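Local coordinates for outer surface protein (Bacillus cereus ATCC 14579, PDB 1X7F) that is experimentally uncharacterised but probably acts as a 6-phospho-N-acetylmuramidase that cleaves phosphorylated cell-wall sugars, at residues A[274-279]-A[359-364]; A[324-329]-A[344-349]; A[281-286]-A[316-321]; A[300-305]-A[350-355]. All blocks are in the same frame, centred on the assembly; numbering follows the deposited sequence.

In the fold
After the N-terminal parallel barrel, the chain enters the C-terminal domain, and all four contacts lie there. Strand 270-276 opens contact 1, which closes only when strand 358-364 returns beside it, so the other three are nested within its loop. Helix 282-289 opens contact 3; residues 300-305 open contact 4 before contact 3 is closed by 316-321, and these two loops therefore cross. Contact 2 then starts at 324-329 and closes at strand 345-348, inside the loop that contact 4 completes at 350-355. Contacts 1, 2 and 4 bind strands and loops of one mixed sheet; contact 3 ties the helix to the loop before strand 330-334.

Contact 1 of 4, residues A[274-279]-A[359-364]; sequences VHFVDE and NIVGTI
Gly362 lies with its bare backbone hard against the neighbouring strand, its CA 3.0 Å from His275 O and 3.9 Å from Phe276 CA; the antiparallel strands can come so close because there is no CB here to run into His275 O. Just before it the chain is irregular: Val361 and Gly362 both face Val331 of strand 330-334, a classic beta bulge. On the 274-279 side the bulge is held by Val277 N, which donates to Val361 O at 3.0 Å. The Val277 side chain packs here too, CG2 against the carbonyls of Ile360 and Val361 and CG1 near Ile360 CG1. Val361 O also sits at the edge of the Phe276 ring, in its plane, 3.5 Å from CD2. Phe276 and Val361 run side by side in the same direction, and with Val361 CG1 anti to the backbone N (chi1 167°) this methyl meets Phe276 CE2 at 3.6 Å. Strands 270-276 and 358-364 lie inside the mixed sheet of the C-terminal domain, and helix 282-289 covers this side, Thr288 touching both Phe276 and Val361. Beyond the bulge the pairing is regular. His275 N reaches Thr363 O at 2.8 Å, nearly straight at 174°, and Thr363 N returns a more bent bond (156°) to His275 O, also 2.8 Å. A water donates to His275 O and hydrogen-bonds to Thr363 OG1. Val274 and Ile364, on the face that carries Phe276, form a non-hydrogen-bonded pair, Val274 CB to Ile364 CD1 4.2 Å, and both pack on Val331.

Contact 2 of 4, residues A[324-329]-A[344-349]; sequences VLQERG and ELQIIL
Ile347 makes only a light touch, its CG2 4.3 Å from Gly329 C. Ile348 does far more. Its CB sits 3.2 Å from Glu327 O, with CG2 close to the same carbonyl, while CD1 runs out to 3.5 Å from Gln326 OE1. The Ile348 and Gln326 side chains cross at about a right angle, and the amide is held from outside: OE1 takes a hydrogen bond from Lys358 NZ, and NE2 donates to Pro353 O. On the backbone, Ile348 O accepts from Gly329 N at 2.8 Å and also has Arg328 CA close by. At Leu349 the carbonyl takes over from the side chain. Arg328 leaves its backbone with CG anti to N (chi1 -173°) and stays extended as far as NE, which carries the chain alongside the Leu349 carbonyl; NH2 then bonds Leu349 O at 3.1 Å, in the carbonyl plane, on a lone pair, and in the guanidinium plane too. The other terminal nitrogen, NH1, forms a salt bridge with Asp373, so the group is gripped at two points. Here a loop passes across the end of strand 345-348, the touching parts 83° apart: it leads into the first strand, 330-334, of a beta-hairpin and crosses the end of the second.

Contact 3 of 4, residues A[281-286]-A[316-321]; sequences TEVEKR and YDFPVR
Thr281 sits at the N-cap of helix 282-289, with CG2 3.9 Å from Arg321 NH1 and OG1 joined through a water to Asp317 O. Its backbone N donates to Glu284 OE1 at 3.0 Å, and OG1 accepts a weak bond from Glu284 N, completing a capping box. Val283 spreads its two methyls over the loop: CG1 lies 3.8 Å from Phe318 CE2, CG2 3.9 Å from Tyr316 CD2. Next, Glu284 slides past Phe318 in the opposite direction, its CG at the ring edge, 3.6 Å from CE2. Its extended chain ends in a carboxylate that Arg321 grips end-on, OE1 to NH2 at 2.8 Å and OE2 to NH1 at the same length. The two flat groups are skewed by 60°, and OE1 is met from opposite faces of the carboxylate plane by Thr281 N and Arg321 NH2. Further along, Arg286 NH1 approaches the Tyr316 ring obliquely, 4.1 Å from CE2. Arg321 NH2 also donates to Ile360 O, so the guanidinium reaches on to strand 358-364. A buried carboxylate held by an arginine and by the amide at a helix start would be expected to stay ionised, and this one carboxylate serves both the cap and the anchoring of the loop.

Contact 4 of 4, residues A[300-305]-A[350-355]; sequences TEYMVR and KEMPID
Tyr302 O and Lys350 N form the one direct hydrogen bond between 300-305 and 350-355. It is long, 3.3 Å, and the donor stands 43° above the carbonyl plane, away from either lone pair; the same oxygen probably also accepts from Leu349 N, in a shorter bond. On the 300-305 side, an ST turn from Thr300 OG1 to Tyr302 N shapes the backbone ahead of the ring. Next to these bonds, Lys350 CG rests against the carbonyl of Glu301, 3.4 Å from its O. Apolar contact does most of the rest. The Lys350 chain lies over one face of the Tyr302 ring, CD toward the rim, and a bend at chi3 (51°) turns CE in to 3.8 Å from CE2. Met352 comes to the same ring from another direction, CG 3.7 Å from CD2, and its SD makes an oblique Met-aromatic contact, 5.1 Å from the ring centroid. Beyond the sulfur, Met352 CE meets Met303 CE at 3.9 Å, the two side chains crossing at about a right angle. Charge enters only at the outer end: Glu301 OE1 and Lys350 NZ stay 4.4 Å apart, beyond a salt bridge, and a water accepts from NZ at 2.8 Å while donating weakly to Glu301 OE2. The chemistry suggests a surface junction at the edge strand 303-306 held mainly by ring, methylene and sulfur contacts, with the solvent-bridged charges probably adding a modest attraction.

Contact 1 of 4, residues A[274-279]-A[359-364]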
# COMPACT_ATOMS: atom_id res chain seq x y z
N VAL A 274 -10.26 -9.63 -11.27
CA VAL A 274 -11.43 -9.84 -12.14
C VAL A 274 -11.99 -11.26 -11.90
O VAL A 274 -11.24 -12.23 -11.70
CB VAL A 274 -11.07 -9.62 -13.66
CG1 VAL A 274 -10.02 -10.64 -14.15
CG2 VAL A 274 -12.32 -9.68 -14.56
N HIS A 275 -13.32 -11.35 -11.90
CA HIS A 275 -14.03 -12.61 -11.91
C HIS A 275 -14.79 -12.70 -13.24
O HIS A 275 -15.60 -11.84 -13.55
CB HIS A 275 -15.03 -12.70 -10.75
CG HIS A 275 -14.40 -12.57 -9.39
ND1 HIS A 275 -13.90 -13.64 -8.69
CD2 HIS A 275 -14.21 -11.48 -8.60
CE1 HIS A 275 -13.42 -13.23 -7.53
NE2 HIS A 275 -13.60 -11.92 -7.45
N PHE A 276 -14.52 -13.75 -14.00
CA PHE A 276 -15.20 -13.97 -15.27
C PHE A 276 -16.61 -14.53 -15.15
O PHE A 276 -16.89 -15.31 -14.24
CB PHE A 276 -14.34 -14.88 -16.16
CG PHE A 276 -13.08 -14.23 -16.61
CD1 PHE A 276 -11.85 -14.66 -16.11
CD2 PHE A 276 -13.12 -13.15 -17.49
CE1 PHE A 276 -10.66 -14.04 -16.51
CE2 PHE A 276 -11.96 -12.53 -17.89
CZ PHE A 276 -10.72 -12.96 -17.41
N VAL A 277 -17.49 -14.12 -16.07
CA VAL A 277 -18.79 -14.79 -16.21
C VAL A 277 -18.59 -16.15 -16.88
O VAL A 277 -17.60 -16.34 -17.61
CB VAL A 277 -19.83 -13.94 -17.00
CG1 VAL A 277 -20.02 -12.58 -16.35
CG2 VAL A 277 -19.46 -13.82 -18.50
N ASP A 278 -19.51 -17.08 -16.65
CA ASP A 278 -19.46 -18.42 -17.25
C ASP A 278 -19.34 -18.41 -18.78
O ASP A 278 -18.71 -19.29 -19.37
CB ASP A 278 -20.71 -19.23 -16.86
CG ASP A 278 -20.74 -19.60 -15.38
OD1 ASP A 278 -19.68 -19.54 -14.70
OD2 ASP A 278 -21.79 -19.98 -14.80
N GLU A 279 -19.93 -17.40 -19.40
CA GLU A 279 -20.01 -17.30 -20.85
C GLU A 279 -18.75 -16.73 -21.53
O GLU A 279 -18.67 -16.75 -22.76
CB GLU A 279 -21.25 -16.48 -21.24
CG GLU A 279 -22.58 -17.05 -20.75
CD GLU A 279 -22.79 -16.93 -19.24
OE1 GLU A 279 -22.41 -15.88 -18.65
OE2 GLU A 279 -23.34 -17.88 -18.64
N ASN A 359 -20.40 -7.38 -25.17
CA ASN A 359 -20.54 -8.60 -24.37
C ASN A 359 -20.00 -8.35 -22.95
O ASN A 359 -18.95 -7.71 -22.80
CB ASN A 359 -19.76 -9.76 -25.00
CG ASN A 359 -20.38 -10.28 -26.30
OD1 ASN A 359 -19.74 -11.07 -27.00
ND2 ASN A 359 -21.60 -9.86 -26.63
N ILE A 360 -20.69 -8.82 -21.92
CA ILE A 360 -20.08 -8.75 -20.57
C ILE A 360 -19.11 -9.92 -20.38
O ILE A 360 -19.45 -11.06 -20.66
CB ILE A 360 -21.12 -8.69 -19.39
CG1 ILE A 360 -20.35 -8.68 -18.04
CG2 ILE A 360 -22.13 -9.88 -19.46
CD1 ILE A 360 -21.20 -8.50 -16.81
N VAL A 361 -17.92 -9.62 -19.88
CA VAL A 361 -16.83 -10.61 -19.80
C VAL A 361 -16.60 -11.04 -18.35
O VAL A 361 -16.39 -12.22 -18.08
CB VAL A 361 -15.54 -10.06 -20.47
CG1 VAL A 361 -14.32 -10.90 -20.14
CG2 VAL A 361 -15.72 -10.00 -21.98
N GLY A 362 -16.68 -10.08 -17.43
CA GLY A 362 -16.49 -10.34 -16.02
C GLY A 362 -16.75 -9.12 -15.18
O GLY A 362 -17.32 -8.13 -15.65
N THR A 363 -16.37 -9.19 -13.90
CA THR A 363 -16.53 -8.07 -12.99
C THR A 363 -15.29 -7.95 -12.13
O THR A 363 -14.71 -8.95 -11.71
CB THR A 363 -17.75 -8.24 -12.04
OG1 THR A 363 -17.70 -9.53 -11.41
CG2 THR A 363 -19.09 -8.21 -12.79
N ILE A 364 -14.88 -6.71 -11.88
CA ILE A 364 -13.84 -6.43 -10.90
C ILE A 364 -14.43 -6.73 -9.51
O ILE A 364 -15.58 -6.41 -9.24
CB ILE A 364 -13.39 -4.94 -10.99
CG1 ILE A 364 -12.88 -4.58 -12.40
CG2 ILE A 364 -12.39 -4.58 -9.83
CD1 ILE A 364 -11.89 -5.58 -13.03
O HOH W 1 -18.40 -11.68 -12.87

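Contact 2 of 4, residues A[324-329]-A[344-349]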
# COMPACT_ATOMS: atom_id res chain seq x y z
N VAL A 324 -26.47 -7.22 -20.78
CA VAL A 324 -27.12 -6.80 -19.54
C VAL A 324 -26.80 -5.32 -19.27
O VAL A 324 -25.85 -4.75 -19.85
CB VAL A 324 -26.70 -7.69 -18.31
CG1 VAL A 324 -27.17 -9.14 -18.48
CG2 VAL A 324 -25.19 -7.63 -18.05
N LEU A 325 -27.62 -4.72 -18.42
CA LEU A 325 -27.39 -3.37 -17.90
C LEU A 325 -25.92 -3.20 -17.56
O LEU A 325 -25.34 -4.03 -16.88
CB LEU A 325 -28.25 -3.14 -16.64
CG LEU A 325 -28.25 -1.74 -15.99
CD1 LEU A 325 -28.98 -0.74 -16.91
CD2 LEU A 325 -28.90 -1.78 -14.58
N GLN A 326 -25.33 -2.11 -18.03
CA GLN A 326 -23.91 -1.87 -17.77
C GLN A 326 -23.78 -1.19 -16.42
O GLN A 326 -24.46 -0.20 -16.17
CB GLN A 326 -23.28 -1.02 -18.87
CG GLN A 326 -23.44 -1.61 -20.25
CD GLN A 326 -22.87 -0.69 -21.31
OE1 GLN A 326 -21.65 -0.49 -21.37
NE2 GLN A 326 -23.75 -0.14 -22.14
N GLU A 327 -22.95 -1.77 -15.56
CA GLU A 327 -22.82 -1.31 -14.18
C GLU A 327 -21.36 -1.22 -13.80
O GLU A 327 -20.55 -1.98 -14.32
CB GLU A 327 -23.58 -2.26 -13.24
CG GLU A 327 -25.06 -2.41 -13.59
CD GLU A 327 -25.84 -3.13 -12.52
OE1 GLU A 327 -26.20 -4.31 -12.74
OE2 GLU A 327 -26.10 -2.53 -11.44
N ARG A 328 -21.04 -0.29 -12.90
CA ARG A 328 -19.68 -0.09 -12.38
C ARG A 328 -18.98 -1.41 -12.02
O ARG A 328 -19.51 -2.21 -11.25
CB ARG A 328 -19.70 0.85 -11.15
CG ARG A 328 -18.31 1.27 -10.63
CD ARG A 328 -18.35 2.37 -9.51
NE ARG A 328 -16.99 2.69 -9.02
CZ ARG A 328 -16.16 3.58 -9.57
NH1 ARG A 328 -14.94 3.77 -9.06
NH2 ARG A 328 -16.52 4.28 -10.63
N GLY A 329 -17.79 -1.62 -12.60
CA GLY A 329 -16.95 -2.76 -12.28
C GLY A 329 -16.99 -3.86 -13.33
O GLY A 329 -16.20 -4.81 -13.27
N GLU A 344 -12.89 -3.76 -28.46
CA GLU A 344 -12.55 -2.72 -27.48
C GLU A 344 -13.00 -3.22 -26.12
O GLU A 344 -14.18 -3.50 -25.91
CB GLU A 344 -13.18 -1.34 -27.80
CG GLU A 344 -12.88 -0.26 -26.75
CD GLU A 344 -13.36 1.14 -27.12
OE1 GLU A 344 -12.93 1.70 -28.14
OE2 GLU A 344 -14.17 1.72 -26.36
N LEU A 345 -12.03 -3.34 -25.22
CA LEU A 345 -12.28 -3.74 -23.85
C LEU A 345 -12.54 -2.50 -22.99
O LEU A 345 -11.83 -1.50 -23.12
CB LEU A 345 -11.09 -4.53 -23.29
CG LEU A 345 -11.20 -5.06 -21.86
CD1 LEU A 345 -10.55 -6.42 -21.75
CD2 LEU A 345 -10.62 -4.09 -20.79
N GLN A 346 -13.55 -2.58 -22.14
CA GLN A 346 -13.91 -1.48 -21.25
C GLN A 346 -14.14 -1.99 -19.85
O GLN A 346 -14.47 -3.16 -19.66
CB GLN A 346 -15.18 -0.77 -21.74
CG GLN A 346 -15.11 -0.23 -23.17
CD GLN A 346 -16.48 0.18 -23.70
OE1 GLN A 346 -17.51 -0.05 -23.04
NE2 GLN A 346 -16.49 0.79 -24.89
N ILE A 347 -13.94 -1.12 -18.88
CA ILE A 347 -14.36 -1.37 -17.52
C ILE A 347 -15.35 -0.25 -17.21
O ILE A 347 -15.04 0.92 -17.41
CB ILE A 347 -13.17 -1.40 -16.51
CG1 ILE A 347 -12.12 -2.44 -16.94
CG2 ILE A 347 -13.71 -1.70 -15.09
CD1 ILE A 347 -10.99 -2.64 -15.93
N ILE A 348 -16.56 -0.62 -16.80
CA ILE A 348 -17.62 0.35 -16.61
C ILE A 348 -17.39 1.12 -15.30
O ILE A 348 -17.04 0.53 -14.28
CB ILE A 348 -19.02 -0.37 -16.63
CG1 ILE A 348 -19.20 -1.23 -17.90
CG2 ILE A 348 -20.16 0.63 -16.49
CD1 ILE A 348 -18.82 -0.54 -19.24
N LEU A 349 -17.58 2.44 -15.36
CA LEU A 349 -17.45 3.32 -14.20
C LEU A 349 -18.79 3.82 -13.69
O LEU A 349 -18.94 4.06 -12.50
CB LEU A 349 -16.53 4.51 -14.52
CG LEU A 349 -15.09 4.17 -14.91
CD1 LEU A 349 -14.36 5.43 -15.39
CD2 LEU A 349 -14.34 3.51 -13.75

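Contact 3 of 4, residues A[281-286]-A[316-321]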
# COMPACT_ATOMS: atom_id res chain seq x y z
N THR A 281 -15.45 -16.17 -23.36
CA THR A 281 -14.70 -17.05 -24.28
C THR A 281 -13.21 -16.94 -23.99
O THR A 281 -12.78 -15.99 -23.32
CB THR A 281 -14.97 -16.70 -25.77
OG1 THR A 281 -14.49 -15.38 -26.05
CG2 THR A 281 -16.48 -16.67 -26.10
N GLU A 282 -12.43 -17.89 -24.50
CA GLU A 282 -10.99 -17.89 -24.37
C GLU A 282 -10.33 -16.62 -24.88
O GLU A 282 -9.38 -16.13 -24.28
CB GLU A 282 -10.38 -19.13 -25.06
CG GLU A 282 -10.60 -20.44 -24.31
CD GLU A 282 -10.32 -20.32 -22.82
OE1 GLU A 282 -11.26 -20.55 -22.02
OE2 GLU A 282 -9.18 -19.99 -22.44
N VAL A 283 -10.83 -16.10 -25.99
CA VAL A 283 -10.25 -14.89 -26.57
C VAL A 283 -10.58 -13.66 -25.70
O VAL A 283 -9.75 -12.77 -25.55
CB VAL A 283 -10.67 -14.70 -28.06
CG1 VAL A 283 -12.16 -14.44 -28.18
CG2 VAL A 283 -9.89 -13.56 -28.70
N GLU A 284 -11.77 -13.64 -25.11
CA GLU A 284 -12.17 -12.57 -24.20
C GLU A 284 -11.30 -12.58 -22.94
O GLU A 284 -10.88 -11.53 -22.48
CB GLU A 284 -13.66 -12.67 -23.83
CG GLU A 284 -14.59 -12.21 -24.93
CD GLU A 284 -16.04 -12.64 -24.75
OE1 GLU A 284 -16.37 -13.35 -23.76
OE2 GLU A 284 -16.87 -12.28 -25.62
N LYS A 285 -11.02 -13.77 -22.41
CA LYS A 285 -10.14 -13.92 -21.26
C LYS A 285 -8.68 -13.53 -21.57
O LYS A 285 -8.03 -12.95 -20.73
CB LYS A 285 -10.18 -15.35 -20.72
CG LYS A 285 -11.52 -15.76 -20.13
CD LYS A 285 -11.34 -17.08 -19.38
CE LYS A 285 -12.66 -17.67 -18.94
NZ LYS A 285 -12.43 -18.81 -18.00
N ARG A 286 -8.20 -13.86 -22.77
CA ARG A 286 -6.84 -13.48 -23.19
C ARG A 286 -6.72 -11.96 -23.34
O ARG A 286 -5.75 -11.36 -22.87
CB ARG A 286 -6.45 -14.17 -24.51
CG ARG A 286 -4.98 -14.01 -24.89
CD ARG A 286 -4.56 -14.59 -26.27
NE ARG A 286 -5.44 -15.68 -26.65
CZ ARG A 286 -6.17 -15.72 -27.76
NH1 ARG A 286 -6.08 -14.76 -28.68
NH2 ARG A 286 -6.95 -16.76 -27.97
N TYR A 316 -10.83 -11.25 -34.60
CA TYR A 316 -11.34 -12.39 -33.84
C TYR A 316 -12.86 -12.40 -33.66
O TYR A 316 -13.53 -11.38 -33.87
CB TYR A 316 -10.61 -12.50 -32.49
CG TYR A 316 -9.16 -12.93 -32.64
CD1 TYR A 316 -8.17 -12.02 -33.06
CD2 TYR A 316 -8.76 -14.25 -32.39
CE1 TYR A 316 -6.85 -12.39 -33.20
CE2 TYR A 316 -7.44 -14.63 -32.53
CZ TYR A 316 -6.48 -13.70 -32.93
OH TYR A 316 -5.17 -14.07 -33.09
N ASP A 317 -13.39 -13.55 -33.26
CA ASP A 317 -14.81 -13.79 -33.23
C ASP A 317 -15.35 -13.43 -31.86
O ASP A 317 -14.94 -14.01 -30.86
CB ASP A 317 -15.10 -15.26 -33.55
CG ASP A 317 -16.54 -15.51 -34.02
OD1 ASP A 317 -17.01 -16.66 -33.83
OD2 ASP A 317 -17.25 -14.65 -34.59
N PHE A 318 -16.25 -12.45 -31.83
CA PHE A 318 -16.90 -12.04 -30.60
C PHE A 318 -18.39 -12.10 -30.85
O PHE A 318 -19.03 -11.06 -31.08
CB PHE A 318 -16.46 -10.63 -30.22
CG PHE A 318 -15.04 -10.55 -29.78
CD1 PHE A 318 -14.03 -10.22 -30.69
CD2 PHE A 318 -14.69 -10.84 -28.46
CE1 PHE A 318 -12.70 -10.17 -30.28
CE2 PHE A 318 -13.36 -10.80 -28.05
CZ PHE A 318 -12.37 -10.46 -28.96
N PRO A 319 -18.96 -13.31 -30.83
CA PRO A 319 -20.37 -13.46 -31.14
C PRO A 319 -21.23 -12.73 -30.12
O PRO A 319 -20.87 -12.65 -28.93
CB PRO A 319 -20.59 -14.99 -31.07
CG PRO A 319 -19.21 -15.57 -31.24
CD PRO A 319 -18.32 -14.61 -30.51
N VAL A 320 -22.33 -12.16 -30.60
CA VAL A 320 -23.32 -11.52 -29.76
C VAL A 320 -23.94 -12.56 -28.81
O VAL A 320 -24.28 -13.66 -29.24
CB VAL A 320 -24.41 -10.84 -30.65
CG1 VAL A 320 -25.50 -10.25 -29.80
CG2 VAL A 320 -23.81 -9.73 -31.52
N ARG A 321 -24.03 -12.23 -27.53
CA ARG A 321 -24.86 -13.02 -26.60
C ARG A 321 -25.78 -12.13 -25.77
O ARG A 321 -26.16 -11.07 -26.23
CB ARG A 321 -24.03 -13.99 -25.74
CG ARG A 321 -22.65 -13.52 -25.39
CD ARG A 321 -21.82 -14.54 -24.61
NE ARG A 321 -20.96 -13.82 -23.67
CZ ARG A 321 -19.68 -13.54 -23.87
NH1 ARG A 321 -19.06 -13.96 -24.97
NH2 ARG A 321 -19.01 -12.83 -22.95
O HOH W 2 -15.25 -14.72 -28.43

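Contact 4 of 4, residues A[300-305]-A[350-355]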
# COMPACT_ATOMS: atom_id res chain seq x y z
N THR A 300 -13.48 9.32 -20.69
CA THR A 300 -14.91 9.49 -20.48
C THR A 300 -15.20 9.04 -19.05
O THR A 300 -14.53 8.13 -18.54
CB THR A 300 -15.69 8.65 -21.51
OG1 THR A 300 -16.97 8.28 -20.96
CG2 THR A 300 -14.98 7.30 -21.75
N GLU A 301 -16.18 9.67 -18.40
CA GLU A 301 -16.49 9.33 -17.00
C GLU A 301 -17.31 8.04 -16.88
O GLU A 301 -17.51 7.55 -15.77
CB GLU A 301 -17.18 10.49 -16.27
CG GLU A 301 -18.56 10.86 -16.81
CD GLU A 301 -19.12 12.13 -16.17
OE1 GLU A 301 -18.77 12.39 -15.00
OE2 GLU A 301 -19.88 12.88 -16.84
N TYR A 302 -17.75 7.49 -18.01
CA TYR A 302 -18.60 6.32 -18.01
C TYR A 302 -17.85 5.00 -18.01
O TYR A 302 -18.38 3.98 -17.59
CB TYR A 302 -19.61 6.37 -19.18
CG TYR A 302 -20.70 7.40 -18.96
CD1 TYR A 302 -20.54 8.73 -19.37
CD2 TYR A 302 -21.89 7.04 -18.31
CE1 TYR A 302 -21.54 9.69 -19.15
CE2 TYR A 302 -22.91 7.99 -18.10
CZ TYR A 302 -22.72 9.31 -18.51
OH TYR A 302 -23.71 10.25 -18.30
N MET A 303 -16.62 5.01 -18.50
CA MET A 303 -15.85 3.77 -18.59
C MET A 303 -14.37 4.01 -18.86
O MET A 303 -13.97 5.07 -19.37
CB MET A 303 -16.46 2.79 -19.62
CG MET A 303 -16.00 2.96 -21.07
SD MET A 303 -16.99 4.09 -22.05
CE MET A 303 -18.44 3.16 -22.45
N VAL A 304 -13.56 3.03 -18.47
CA VAL A 304 -12.15 2.99 -18.83
C VAL A 304 -12.10 2.29 -20.17
O VAL A 304 -12.56 1.16 -20.29
CB VAL A 304 -11.35 2.19 -17.78
CG1 VAL A 304 -9.91 1.92 -18.26
CG2 VAL A 304 -11.36 2.89 -16.44
N ARG A 305 -11.56 2.95 -21.18
CA ARG A 305 -11.43 2.39 -22.53
C ARG A 305 -10.00 1.94 -22.79
O ARG A 305 -9.07 2.76 -22.81
CB ARG A 305 -11.80 3.42 -23.60
CG ARG A 305 -13.18 4.06 -23.46
CD ARG A 305 -13.48 5.08 -24.57
NE ARG A 305 -13.54 4.46 -25.90
CZ ARG A 305 -13.36 5.12 -27.04
NH1 ARG A 305 -13.11 6.43 -27.01
NH2 ARG A 305 -13.42 4.48 -28.21
N LYS A 350 -19.76 3.98 -14.61
CA LYS A 350 -21.10 4.50 -14.31
C LYS A 350 -22.14 3.71 -15.10
O LYS A 350 -21.87 3.25 -16.21
CB LYS A 350 -21.26 5.98 -14.74
CG LYS A 350 -20.37 6.98 -14.04
CD LYS A 350 -20.66 8.43 -14.51
CE LYS A 350 -22.15 8.75 -14.41
NZ LYS A 350 -22.44 10.15 -14.03
N GLU A 351 -23.35 3.61 -14.55
CA GLU A 351 -24.42 2.83 -15.16
C GLU A 351 -24.80 3.36 -16.55
O GLU A 351 -24.89 4.58 -16.74
CB GLU A 351 -25.66 2.79 -14.23
CG GLU A 351 -26.80 1.91 -14.77
CD GLU A 351 -28.04 1.94 -13.91
OE1 GLU A 351 -27.92 1.75 -12.68
OE2 GLU A 351 -29.15 2.16 -14.46
N MET A 352 -25.02 2.45 -17.49
CA MET A 352 -25.53 2.78 -18.83
C MET A 352 -26.56 1.71 -19.22
O MET A 352 -26.47 0.58 -18.76
CB MET A 352 -24.42 2.84 -19.87
CG MET A 352 -23.39 3.95 -19.66
SD MET A 352 -21.93 3.65 -20.66
CE MET A 352 -21.02 2.49 -19.64
N PRO A 353 -27.55 2.08 -20.05
CA PRO A 353 -28.53 1.12 -20.56
C PRO A 353 -27.87 -0.03 -21.31
O PRO A 353 -26.76 0.13 -21.84
CB PRO A 353 -29.39 1.97 -21.51
CG PRO A 353 -29.31 3.34 -20.93
CD PRO A 353 -27.85 3.45 -20.52
N ILE A 354 -28.54 -1.18 -21.34
CA ILE A 354 -28.13 -2.31 -22.17
C ILE A 354 -27.65 -1.84 -23.56
O ILE A 354 -28.29 -1.01 -24.21
CB ILE A 354 -29.30 -3.31 -22.34
CG1 ILE A 354 -29.56 -4.09 -21.04
CG2 ILE A 354 -29.00 -4.31 -23.45
CD1 ILE A 354 -30.95 -4.85 -21.04
N ASP A 355 -26.51 -2.38 -24.01
CA ASP A 355 -26.03 -2.10 -25.36
C ASP A 355 -25.67 -3.45 -25.96
O ASP A 355 -24.71 -4.09 -25.54
CB ASP A 355 -24.82 -1.14 -25.33
CG ASP A 355 -24.39 -0.68 -26.73
OD1 ASP A 355 -23.78 0.40 -26.84
OD2 ASP A 355 -24.61 -1.34 -27.77
O HOH W 3 -22.62 12.64 -15.38